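Local coordinates for protein multicopper oxidase (Arthrobacter sp. FB24, PDB 3GDC) that probably couples the one-electron oxidation of phenolic or related substrates to the reduction of dioxygen to water at copper centres, as laccases do, at residues Val197-His202 and Gly282-Ser287; Glu203-His208 and Leu256-Pro261; His222-Phe227 and Lys265-Ala270. All blocks are in the same frame, centred on the assembly; numbering follows the deposited sequence.

Contact 1: residues Val197-His202 and Gly282-Ser287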
loop_
_atom_site.group_PDB
_atom_site.type_symbol
_atom_site.label_atom_id
_atom_site.label_comp_id
_atom_site.label_asym_id
_atom_site.label_seq_id
_atom_site.Cartn_x
_atom_site.Cartn_y
_atom_site.Cartn_z
ATOM N N VAL A 197 -21.245 11.313 -11.844
ATOM C CA VAL A 197 -20.366 11.480 -13.004
ATOM C C VAL A 197 -21.008 10.848 -14.240
ATOM O O VAL A 197 -21.173 9.631 -14.300
ATOM C CB VAL A 197 -18.993 10.828 -12.754
ATOM C CG1 VAL A 197 -18.056 11.084 -13.934
ATOM C CG2 VAL A 197 -18.377 11.355 -11.467
ATOM N N LYS A 198 -21.360 11.669 -15.230
ATOM C CA LYS A 198 -22.031 11.159 -16.432
ATOM C C LYS A 198 -21.044 10.619 -17.466
ATOM O O LYS A 198 -20.170 11.352 -17.952
ATOM C CB LYS A 198 -22.944 12.231 -17.045
ATOM C CG LYS A 198 -24.077 12.668 -16.129
ATOM C CD LYS A 198 -25.016 13.675 -16.830
ATOM C CE LYS A 198 -26.218 13.992 -15.951
ATOM N NZ LYS A 198 -27.233 14.864 -16.642
ATOM N N VAL A 199 -21.185 9.334 -17.793
ATOM C CA VAL A 199 -20.351 8.671 -18.808
ATOM C C VAL A 199 -21.237 7.859 -19.770
ATOM O O VAL A 199 -22.403 7.607 -19.477
ATOM C CB VAL A 199 -19.280 7.737 -18.175
ATOM C CG1 VAL A 199 -18.280 8.526 -17.295
ATOM C CG2 VAL A 199 -19.947 6.595 -17.389
ATOM N N LYS A 200 -20.679 7.450 -20.904
ATOM C CA LYS A 200 -21.440 6.696 -21.900
ATOM C C LYS A 200 -21.050 5.220 -21.911
ATOM O O LYS A 200 -19.872 4.889 -21.858
ATOM C CB LYS A 200 -21.235 7.305 -23.291
ATOM C CG LYS A 200 -21.847 8.682 -23.455
ATOM C CD LYS A 200 -21.348 9.367 -24.717
ATOM C CE LYS A 200 -21.475 10.880 -24.585
ATOM N NZ LYS A 200 -20.979 11.589 -25.790
ATOM N N GLN A 201 -22.049 4.338 -21.994
ATOM C CA GLN A 201 -21.813 2.896 -22.101
ATOM C C GLN A 201 -20.798 2.586 -23.203
ATOM O O GLN A 201 -20.881 3.142 -24.312
ATOM C CB GLN A 201 -23.144 2.178 -22.382
ATOM C CG GLN A 201 -23.116 0.669 -22.256
ATOM C CD GLN A 201 -24.451 0.031 -22.636
ATOM O OE1 GLN A 201 -25.376 0.715 -23.098
ATOM N NE2 GLN A 201 -24.552 -1.280 -22.456
ATOM N N HIS A 202 -19.830 1.731 -22.871
ATOM C CA HIS A 202 -18.816 1.202 -23.806
ATOM C C HIS A 202 -17.662 2.159 -24.131
ATOM O O HIS A 202 -16.648 1.728 -24.686
ATOM C CB HIS A 202 -19.445 0.665 -25.115
ATOM C CG HIS A 202 -20.493 -0.388 -24.904
ATOM N ND1 HIS A 202 -20.245 -1.564 -24.229
ATOM C CD2 HIS A 202 -21.790 -0.443 -25.291
ATOM C CE1 HIS A 202 -21.347 -2.293 -24.197
ATOM N NE2 HIS A 202 -22.301 -1.635 -24.834
ATOM N N GLY A 282 -19.476 8.579 -4.277
ATOM C CA GLY A 282 -20.311 9.133 -5.338
ATOM C C GLY A 282 -20.835 8.035 -6.247
ATOM O O GLY A 282 -20.699 6.846 -5.940
ATOM N N PHE A 283 -21.444 8.446 -7.357
ATOM C CA PHE A 283 -21.914 7.527 -8.385
ATOM C C PHE A 283 -21.396 7.929 -9.752
ATOM O O PHE A 283 -21.250 9.126 -10.037
ATOM C CB PHE A 283 -23.438 7.569 -8.499
ATOM C CG PHE A 283 -24.157 7.041 -7.303
ATOM C CD1 PHE A 283 -24.241 5.668 -7.076
ATOM C CD2 PHE A 283 -24.781 7.916 -6.419
ATOM C CE1 PHE A 283 -24.929 5.171 -5.961
ATOM C CE2 PHE A 283 -25.471 7.430 -5.310
ATOM C CZ PHE A 283 -25.539 6.059 -5.080
ATOM N N PHE A 284 -21.160 6.923 -10.591
ATOM C CA PHE A 284 -21.176 7.108 -12.046
ATOM C C PHE A 284 -22.595 6.849 -12.528
ATOM O O PHE A 284 -23.263 5.925 -12.050
ATOM C CB PHE A 284 -20.246 6.129 -12.750
ATOM C CG PHE A 284 -18.799 6.486 -12.642
ATOM C CD1 PHE A 284 -18.183 7.257 -13.623
ATOM C CD2 PHE A 284 -18.047 6.046 -11.553
ATOM C CE1 PHE A 284 -16.830 7.586 -13.507
ATOM C CE2 PHE A 284 -16.691 6.370 -11.439
ATOM C CZ PHE A 284 -16.089 7.136 -12.422
ATOM N N GLU A 285 -23.053 7.681 -13.453
ATOM C CA GLU A 285 -24.324 7.457 -14.143
ATOM C C GLU A 285 -24.012 7.131 -15.603
ATOM O O GLU A 285 -23.556 7.993 -16.361
ATOM C CB GLU A 285 -25.218 8.692 -14.027
ATOM C CG GLU A 285 -26.584 8.535 -14.711
ATOM C CD GLU A 285 -27.508 7.602 -13.960
ATOM O OE1 GLU A 285 -27.974 7.985 -12.863
ATOM O OE2 GLU A 285 -27.777 6.486 -14.468
ATOM N N VAL A 286 -24.227 5.875 -15.980
ATOM C CA VAL A 286 -23.848 5.378 -17.298
ATOM C C VAL A 286 -25.081 5.401 -18.194
ATOM O O VAL A 286 -26.079 4.745 -17.895
ATOM C CB VAL A 286 -23.278 3.940 -17.239
ATOM C CG1 VAL A 286 -22.757 3.497 -18.613
ATOM C CG2 VAL A 286 -22.175 3.824 -16.191
ATOM N N SER A 287 -25.009 6.173 -19.271
ATOM C CA SER A 287 -26.115 6.276 -20.218
ATOM C C SER A 287 -25.956 5.227 -21.308
ATOM O O SER A 287 -24.837 4.911 -21.709
ATOM C CB SER A 287 -26.173 7.682 -20.819
ATOM O OG SER A 287 -24.988 7.970 -21.539
HETATM O O HOH W 1 -23.814 10.199 -20.683
#
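V197 to K200 lies parallel to F284 to S287, and five backbone hydrogen bonds join the segments. V197 N gives to F283 O at 2.8 Å; E285 then both gives to V197 O and accepts from V199 N, the one-residue-against-two pattern of parallel strands. S287 repeats it, its N bonding to V199 O and its O taking Q201 N at 2.9 Å, past the last paired residue of the first strand.

Apolar contacts occupy the face that carries V197, V199, F284 and V286. V197 and F284 lie side by side; CG1 of V197 sits anti to the backbone N (chi1 -176°) and rests 3.7 Å from CE1 of F284. V199 divides its branches: CG1 comes to the edge of the same ring, near its plane, 3.9 Å from CD1 of F284, while CG2 meets CG2 of V286 at 3.8 Å. Beta-branched valines suit extended backbone and make short, stiff knobs beside the flat ring. M165 and M167 of strand 163-172 pack on this face.

Polar contacts belong to the face of K198, K200, E285 and S287. There a water stands 2.7 Å from S287 OG and makes a weak bond to V199 O, and the methylene CG of K200 passes 3.7 Å from S287 OG. The amide end of Q201 turns to P261 O instead.

The chemistry is that of an outer strand and its inner neighbour in a sandwich sheet: apolar residues face the opposing sheet, while charged and hydroxyl groups, which tolerate water, take the face more open to it.

Contact 2: residues Glu203-His208 and Leu256-Pro261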
loop_
_atom_site.group_PDB
_atom_site.type_symbol
_atom_site.label_atom_id
_atom_site.label_comp_id
_atom_site.label_asym_id
_atom_site.label_seq_id
_atom_site.Cartn_x
_atom_site.Cartn_y
_atom_site.Cartn_z
ATOM N N GLU A 203 -17.818 3.443 -23.810
ATOM C CA GLU A 203 -16.801 4.451 -24.133
ATOM C C GLU A 203 -15.560 4.309 -23.256
ATOM O O GLU A 203 -15.649 3.905 -22.100
ATOM C CB GLU A 203 -17.360 5.862 -23.964
ATOM C CG GLU A 203 -18.205 6.358 -25.126
ATOM C CD GLU A 203 -18.245 7.881 -25.204
ATOM O OE1 GLU A 203 -18.046 8.544 -24.156
ATOM O OE2 GLU A 203 -18.476 8.413 -26.318
ATOM N N LEU A 204 -14.399 4.652 -23.802
ATOM C CA LEU A 204 -13.171 4.601 -23.013
ATOM C C LEU A 204 -13.046 5.795 -22.066
ATOM O O LEU A 204 -12.855 6.937 -22.504
ATOM C CB LEU A 204 -11.941 4.517 -23.913
ATOM C CG LEU A 204 -10.609 4.327 -23.180
ATOM C CD1 LEU A 204 -10.594 3.043 -22.360
ATOM C CD2 LEU A 204 -9.473 4.320 -24.199
ATOM N N VAL A 205 -13.154 5.516 -20.769
ATOM C CA VAL A 205 -13.043 6.537 -19.730
ATOM C C VAL A 205 -11.634 6.456 -19.130
ATOM O O VAL A 205 -11.182 5.373 -18.777
ATOM C CB VAL A 205 -14.122 6.335 -18.636
ATOM C CG1 VAL A 205 -13.911 7.316 -17.463
ATOM C CG2 VAL A 205 -15.527 6.475 -19.234
ATOM N N ARG A 206 -10.941 7.597 -19.045
ATOM C CA ARG A 206 -9.589 7.655 -18.508
ATOM C C ARG A 206 -9.581 8.646 -17.342
ATOM O O ARG A 206 -9.890 9.829 -17.509
ATOM C CB ARG A 206 -8.575 8.084 -19.595
ATOM C CG ARG A 206 -7.145 8.275 -19.109
ATOM C CD ARG A 206 -6.148 8.508 -20.269
ATOM N NE ARG A 206 -6.088 7.342 -21.153
ATOM C CZ ARG A 206 -6.006 7.396 -22.485
ATOM N NH1 ARG A 206 -5.959 8.563 -23.106
ATOM N NH2 ARG A 206 -5.976 6.268 -23.192
ATOM N N ILE A 207 -9.229 8.150 -16.165
ATOM C CA ILE A 207 -9.244 8.968 -14.961
ATOM C C ILE A 207 -7.823 9.147 -14.437
ATOM O O ILE A 207 -7.106 8.171 -14.226
ATOM C CB ILE A 207 -10.109 8.309 -13.846
ATOM C CG1 ILE A 207 -11.524 8.004 -14.351
ATOM C CG2 ILE A 207 -10.139 9.203 -12.586
ATOM C CD1 ILE A 207 -12.329 7.073 -13.409
ATOM N N HIS A 208 -7.437 10.394 -14.201
ATOM C CA HIS A 208 -6.202 10.687 -13.490
ATOM C C HIS A 208 -6.530 10.818 -12.006
ATOM O O HIS A 208 -7.117 11.812 -11.590
ATOM C CB HIS A 208 -5.589 11.980 -14.022
ATOM C CG HIS A 208 -5.276 11.907 -15.478
ATOM N ND1 HIS A 208 -4.083 11.415 -15.960
ATOM C CD2 HIS A 208 -6.034 12.197 -16.561
ATOM C CE1 HIS A 208 -4.108 11.433 -17.280
ATOM N NE2 HIS A 208 -5.283 11.892 -17.671
ATOM N N LEU A 256 -6.472 5.422 -14.343
ATOM C CA LEU A 256 -7.393 4.295 -14.467
ATOM C C LEU A 256 -8.069 4.375 -15.825
ATOM O O LEU A 256 -8.482 5.459 -16.249
ATOM C CB LEU A 256 -8.481 4.295 -13.386
ATOM C CG LEU A 256 -8.447 4.966 -12.011
ATOM C CD1 LEU A 256 -9.324 4.179 -11.049
ATOM C CD2 LEU A 256 -7.071 5.199 -11.410
ATOM N N GLU A 257 -8.195 3.236 -16.493
ATOM C CA GLU A 257 -8.896 3.169 -17.773
ATOM C C GLU A 257 -9.969 2.099 -17.732
ATOM O O GLU A 257 -9.701 0.958 -17.331
ATOM C CB GLU A 257 -7.928 2.879 -18.922
ATOM C CG GLU A 257 -6.885 3.966 -19.146
ATOM C CD GLU A 257 -6.162 3.824 -20.481
ATOM O OE1 GLU A 257 -6.436 2.848 -21.209
ATOM O OE2 GLU A 257 -5.324 4.702 -20.799
ATOM N N LEU A 258 -11.182 2.468 -18.122
ATOM C CA LEU A 258 -12.245 1.479 -18.241
ATOM C C LEU A 258 -13.321 1.824 -19.265
ATOM O O LEU A 258 -13.419 2.955 -19.725
ATOM C CB LEU A 258 -12.876 1.208 -16.871
ATOM C CG LEU A 258 -13.756 2.269 -16.214
ATOM C CD1 LEU A 258 -14.479 1.594 -15.059
ATOM C CD2 LEU A 258 -12.941 3.439 -15.701
ATOM N N ARG A 259 -14.121 0.816 -19.618
ATOM C CA ARG A 259 -15.334 0.999 -20.408
ATOM C C ARG A 259 -16.469 0.371 -19.603
ATOM O O ARG A 259 -16.373 -0.796 -19.223
ATOM C CB ARG A 259 -15.219 0.295 -21.765
ATOM C CG ARG A 259 -14.018 0.704 -22.585
ATOM C CD ARG A 259 -13.907 -0.131 -23.860
ATOM N NE ARG A 259 -12.793 0.314 -24.708
ATOM C CZ ARG A 259 -12.892 1.232 -25.670
ATOM N NH1 ARG A 259 -14.055 1.821 -25.933
ATOM N NH2 ARG A 259 -11.815 1.560 -26.382
ATOM N N PHE A 260 -17.522 1.138 -19.336
ATOM C CA PHE A 260 -18.663 0.643 -18.557
ATOM C C PHE A 260 -19.582 -0.181 -19.466
ATOM O O PHE A 260 -20.153 0.365 -20.408
ATOM C CB PHE A 260 -19.451 1.805 -17.970
ATOM C CG PHE A 260 -18.744 2.538 -16.863
ATOM C CD1 PHE A 260 -19.024 2.242 -15.530
ATOM C CD2 PHE A 260 -17.826 3.549 -17.148
ATOM C CE1 PHE A 260 -18.385 2.928 -14.492
ATOM C CE2 PHE A 260 -17.186 4.244 -16.112
ATOM C CZ PHE A 260 -17.464 3.936 -14.790
ATOM N N PRO A 261 -19.706 -1.496 -19.196
ATOM C CA PRO A 261 -20.472 -2.370 -20.100
ATOM C C PRO A 261 -21.992 -2.232 -19.985
ATOM O O PRO A 261 -22.698 -2.626 -20.919
ATOM C CB PRO A 261 -20.040 -3.777 -19.672
ATOM C CG PRO A 261 -19.708 -3.632 -18.227
ATOM C CD PRO A 261 -19.112 -2.252 -18.079
HETATM O O HOH W 2 -17.711 3.658 -20.567
#
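Strands 205-208 and 256-258 run antiparallel at 166°, with V205-L258 and I207-L256 as hydrogen-bonded pairs, each closed by two N-H...O bonds, and R206-E257 as the non-hydrogen-bonded pair between them. Beyond the last pair a water takes over: it donates to E203 O at 2.6 Å and accepts from F260 N at 2.8 Å, bridging the chains where they part.

R206 and E257 project from the same face, side by side, and form a salt bridge. R206 approaches side-on, NE at 2.8 Å and NH2 at 2.9 Å both reaching the single atom E257 OE2. The two nitrogens come from the same face of the carboxylate, above its plane, and the flat groups are turned 41° from each other. The bend at chi3 (-63°) swings NE of R206 toward the glutamate. NH2 also bonds P159 O, so the guanidinium ties this strand pair to a neighbouring loop.

L204 and R259 meet beyond the pairs: CB of the leucine lies over one face of the R259 guanidinium, toward its rim, 3.8 Å from CZ, while NH1 of R259 bonds H202 O.

The other face is apolar. CB of I207 stands 4.2 Å from CG of L256, and CD1 of I207 approaches CD2 of L258 at 4.3 Å. V205 CG2 touches the edge of the F260 ring at CE2, 4.2 Å away, and L258 CD1 lies over a face of that ring. M165 packs against V205 and I207, and M167 against I207.

Chemically, the pair is two-sided: branched aliphatic residues fill the interior, and opposite charges, close enough probably to stabilise one another's ionised forms, bind the strands across the other face.

Contact 3: residues His222-Phe227 and Lys265-Ala270. With CU (copper (II) ion), chain G.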
loop_
_atom_site.group_PDB
_atom_site.type_symbol
_atom_site.label_atom_id
_atom_site.label_comp_id
_atom_site.label_asym_id
_atom_site.label_seq_id
_atom_site.Cartn_x
_atom_site.Cartn_y
_atom_site.Cartn_z
ATOM N N HIS A 222 -12.524 2.450 -5.162
ATOM C CA HIS A 222 -13.225 1.266 -5.650
ATOM C C HIS A 222 -14.419 1.688 -6.478
ATOM O O HIS A 222 -15.107 2.632 -6.115
ATOM C CB HIS A 222 -13.699 0.394 -4.472
ATOM C CG HIS A 222 -14.612 -0.724 -4.879
ATOM N ND1 HIS A 222 -14.230 -1.714 -5.758
ATOM C CD2 HIS A 222 -15.892 -1.003 -4.535
ATOM C CE1 HIS A 222 -15.232 -2.555 -5.941
ATOM N NE2 HIS A 222 -16.252 -2.148 -5.208
ATOM N N ILE A 223 -14.662 0.983 -7.581
ATOM C CA ILE A 223 -15.837 1.214 -8.417
ATOM C C ILE A 223 -16.724 -0.045 -8.438
ATOM O O ILE A 223 -16.238 -1.147 -8.693
ATOM C CB ILE A 223 -15.432 1.633 -9.858
ATOM C CG1 ILE A 223 -16.646 1.749 -10.771
ATOM C CG2 ILE A 223 -14.408 0.654 -10.458
ATOM C CD1 ILE A 223 -17.463 2.953 -10.528
ATOM N N HIS A 224 -18.015 0.133 -8.169
ATOM C CA HIS A 224 -18.978 -0.975 -8.209
ATOM C C HIS A 224 -19.210 -1.485 -9.617
ATOM O O HIS A 224 -19.359 -0.693 -10.556
ATOM C CB HIS A 224 -20.332 -0.520 -7.666
ATOM C CG HIS A 224 -20.386 -0.390 -6.177
ATOM N ND1 HIS A 224 -21.552 -0.585 -5.465
ATOM C CD2 HIS A 224 -19.431 -0.089 -5.263
ATOM C CE1 HIS A 224 -21.317 -0.399 -4.180
ATOM N NE2 HIS A 224 -20.038 -0.098 -4.030
ATOM N N GLY A 225 -19.269 -2.807 -9.744
ATOM C CA GLY A 225 -19.661 -3.487 -10.982
ATOM C C GLY A 225 -18.711 -3.372 -12.159
ATOM O O GLY A 225 -19.058 -3.749 -13.283
ATOM N N ASN A 226 -17.505 -2.867 -11.908
ATOM C CA ASN A 226 -16.593 -2.518 -12.987
ATOM C C ASN A 226 -15.144 -2.813 -12.625
ATOM O O ASN A 226 -14.803 -2.925 -11.447
ATOM C CB ASN A 226 -16.778 -1.043 -13.352
ATOM C CG ASN A 226 -18.060 -0.801 -14.130
ATOM O OD1 ASN A 226 -18.087 -0.930 -15.350
ATOM N ND2 ASN A 226 -19.133 -0.472 -13.421
ATOM N N PHE A 227 -14.306 -2.956 -13.649
ATOM C CA PHE A 227 -12.886 -3.204 -13.484
ATOM C C PHE A 227 -12.139 -2.220 -14.373
ATOM O O PHE A 227 -12.670 -1.782 -15.398
ATOM C CB PHE A 227 -12.538 -4.640 -13.874
ATOM C CG PHE A 227 -12.744 -5.623 -12.766
ATOM C CD1 PHE A 227 -14.029 -5.952 -12.349
ATOM C CD2 PHE A 227 -11.654 -6.199 -12.117
ATOM C CE1 PHE A 227 -14.223 -6.846 -11.304
ATOM C CE2 PHE A 227 -11.847 -7.099 -11.072
ATOM C CZ PHE A 227 -13.132 -7.412 -10.673
ATOM N N LYS A 265 -26.606 3.332 -12.501
ATOM C CA LYS A 265 -25.821 3.966 -11.442
ATOM C C LYS A 265 -24.845 2.991 -10.796
ATOM O O LYS A 265 -25.245 1.917 -10.325
ATOM C CB LYS A 265 -26.742 4.505 -10.349
ATOM C CG LYS A 265 -27.213 5.925 -10.525
ATOM C CD LYS A 265 -27.840 6.389 -9.223
ATOM C CE LYS A 265 -28.317 7.823 -9.294
ATOM N NZ LYS A 265 -28.654 8.313 -7.923
ATOM N N PHE A 266 -23.569 3.376 -10.760
ATOM C CA PHE A 266 -22.520 2.564 -10.154
ATOM C C PHE A 266 -21.738 3.383 -9.142
ATOM O O PHE A 266 -21.108 4.385 -9.493
ATOM C CB PHE A 266 -21.609 1.992 -11.240
ATOM C CG PHE A 266 -22.323 1.061 -12.175
ATOM C CD1 PHE A 266 -22.433 -0.290 -11.868
ATOM C CD2 PHE A 266 -22.929 1.542 -13.335
ATOM C CE1 PHE A 266 -23.105 -1.169 -12.716
ATOM C CE2 PHE A 266 -23.622 0.674 -14.199
ATOM C CZ PHE A 266 -23.704 -0.686 -13.890
ATOM N N MET A 267 -21.815 2.974 -7.880
ATOM C CA MET A 267 -21.129 3.693 -6.806
ATOM C C MET A 267 -19.604 3.627 -6.968
ATOM O O MET A 267 -19.054 2.642 -7.468
ATOM C CB MET A 267 -21.541 3.135 -5.445
ATOM C CG MET A 267 -21.159 4.008 -4.263
ATOM S SD MET A 267 -21.786 3.305 -2.725
ATOM C CE MET A 267 -23.466 3.900 -2.765
ATOM N N PHE A 268 -18.934 4.707 -6.584
ATOM C CA PHE A 268 -17.481 4.682 -6.431
ATOM C C PHE A 268 -17.128 5.389 -5.132
ATOM O O PHE A 268 -17.779 6.376 -4.751
ATOM C CB PHE A 268 -16.740 5.242 -7.658
ATOM C CG PHE A 268 -16.843 6.731 -7.830
ATOM C CD1 PHE A 268 -15.748 7.556 -7.544
ATOM C CD2 PHE A 268 -18.013 7.308 -8.313
ATOM C CE1 PHE A 268 -15.846 8.951 -7.702
ATOM C CE2 PHE A 268 -18.115 8.682 -8.480
ATOM C CZ PHE A 268 -17.024 9.509 -8.176
ATOM N N HIS A 269 -16.131 4.858 -4.425
ATOM C CA HIS A 269 -15.790 5.386 -3.104
ATOM C C HIS A 269 -14.482 4.803 -2.602
ATOM O O HIS A 269 -13.961 3.839 -3.167
ATOM C CB HIS A 269 -16.906 5.062 -2.094
ATOM C CG HIS A 269 -17.233 3.605 -2.011
ATOM N ND1 HIS A 269 -16.581 2.741 -1.160
ATOM C CD2 HIS A 269 -18.144 2.859 -2.681
ATOM C CE1 HIS A 269 -17.080 1.526 -1.306
ATOM N NE2 HIS A 269 -18.025 1.573 -2.229
ATOM N N ALA A 270 -13.954 5.372 -1.527
ATOM C CA ALA A 270 -12.841 4.740 -0.826
ATOM C C ALA A 270 -13.311 3.391 -0.292
ATOM O O ALA A 270 -14.430 3.281 0.208
ATOM C CB ALA A 270 -12.388 5.610 0.323
HETATM CU CU CU G . -19.389 0.226 -2.225
#
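A copper site of the multicopper oxidase fold lies across this antiparallel strand pair, with H224 and H269 each giving NE2 to the copper at 1.9 Å. H134 of the second subunit also binds this ion, and H222 NE2 binds another copper with H91 of that subunit while its ND1 bonds D244 O, so the copper cluster lies at the subunit interface.

The H224 and H269 rings meet rim to rim, planes at 75°, both nitrogens aimed at the metal. H222 turns its edge toward the face of H269. Two bonds hold the backbones of H222 and H269 together, and H224 N reaches M267 O at 2.8 Å. M267 CB lies over the centre of the H224 ring, 3.6 Å from its centroid. H269 ND1 gives to A270 O at 2.6 Å and H224 ND1 to D101 of the second subunit, so all three imidazoles are held at both nitrogens.

G225, at positive phi in a type II turn, suits its place: a CB would crowd F266 CE1. N226 ND2 bonds H224 O at 2.9 Å, in plane on a lone pair, and lies over one face of F266. An alanine in place of N226 would probably leave H224 O without this donor and the F266 face without its amide cover.

Strands 218-223 and 264-269 are sheet neighbours; strand 281-287 flanks the latter, and helix 273-276 packs on H269.

Contacts 1 and 3 share one five-stranded sheet, where strand 281-287 pairs with 197-200 on one side and with 264-269 on the other; their centres are about 11 Å apart. Contact 2 belongs to the six-stranded sheet, its centre about 10 Å from that of contact 1 and 12 Å from that of contact 3. Along the chain, contacts 2 and 3 nest within the loop closed by contact 1 and alternate; strands 205-211, 218-223, 253-258 and 264-269 fall by turns in the two sheets, so the chain crosses between them. F260 and P261 touch N226, linking contact 2 with the turn beside the copper site, and the C-terminal strand completes the five-stranded sheet of this cupredoxin-like domain.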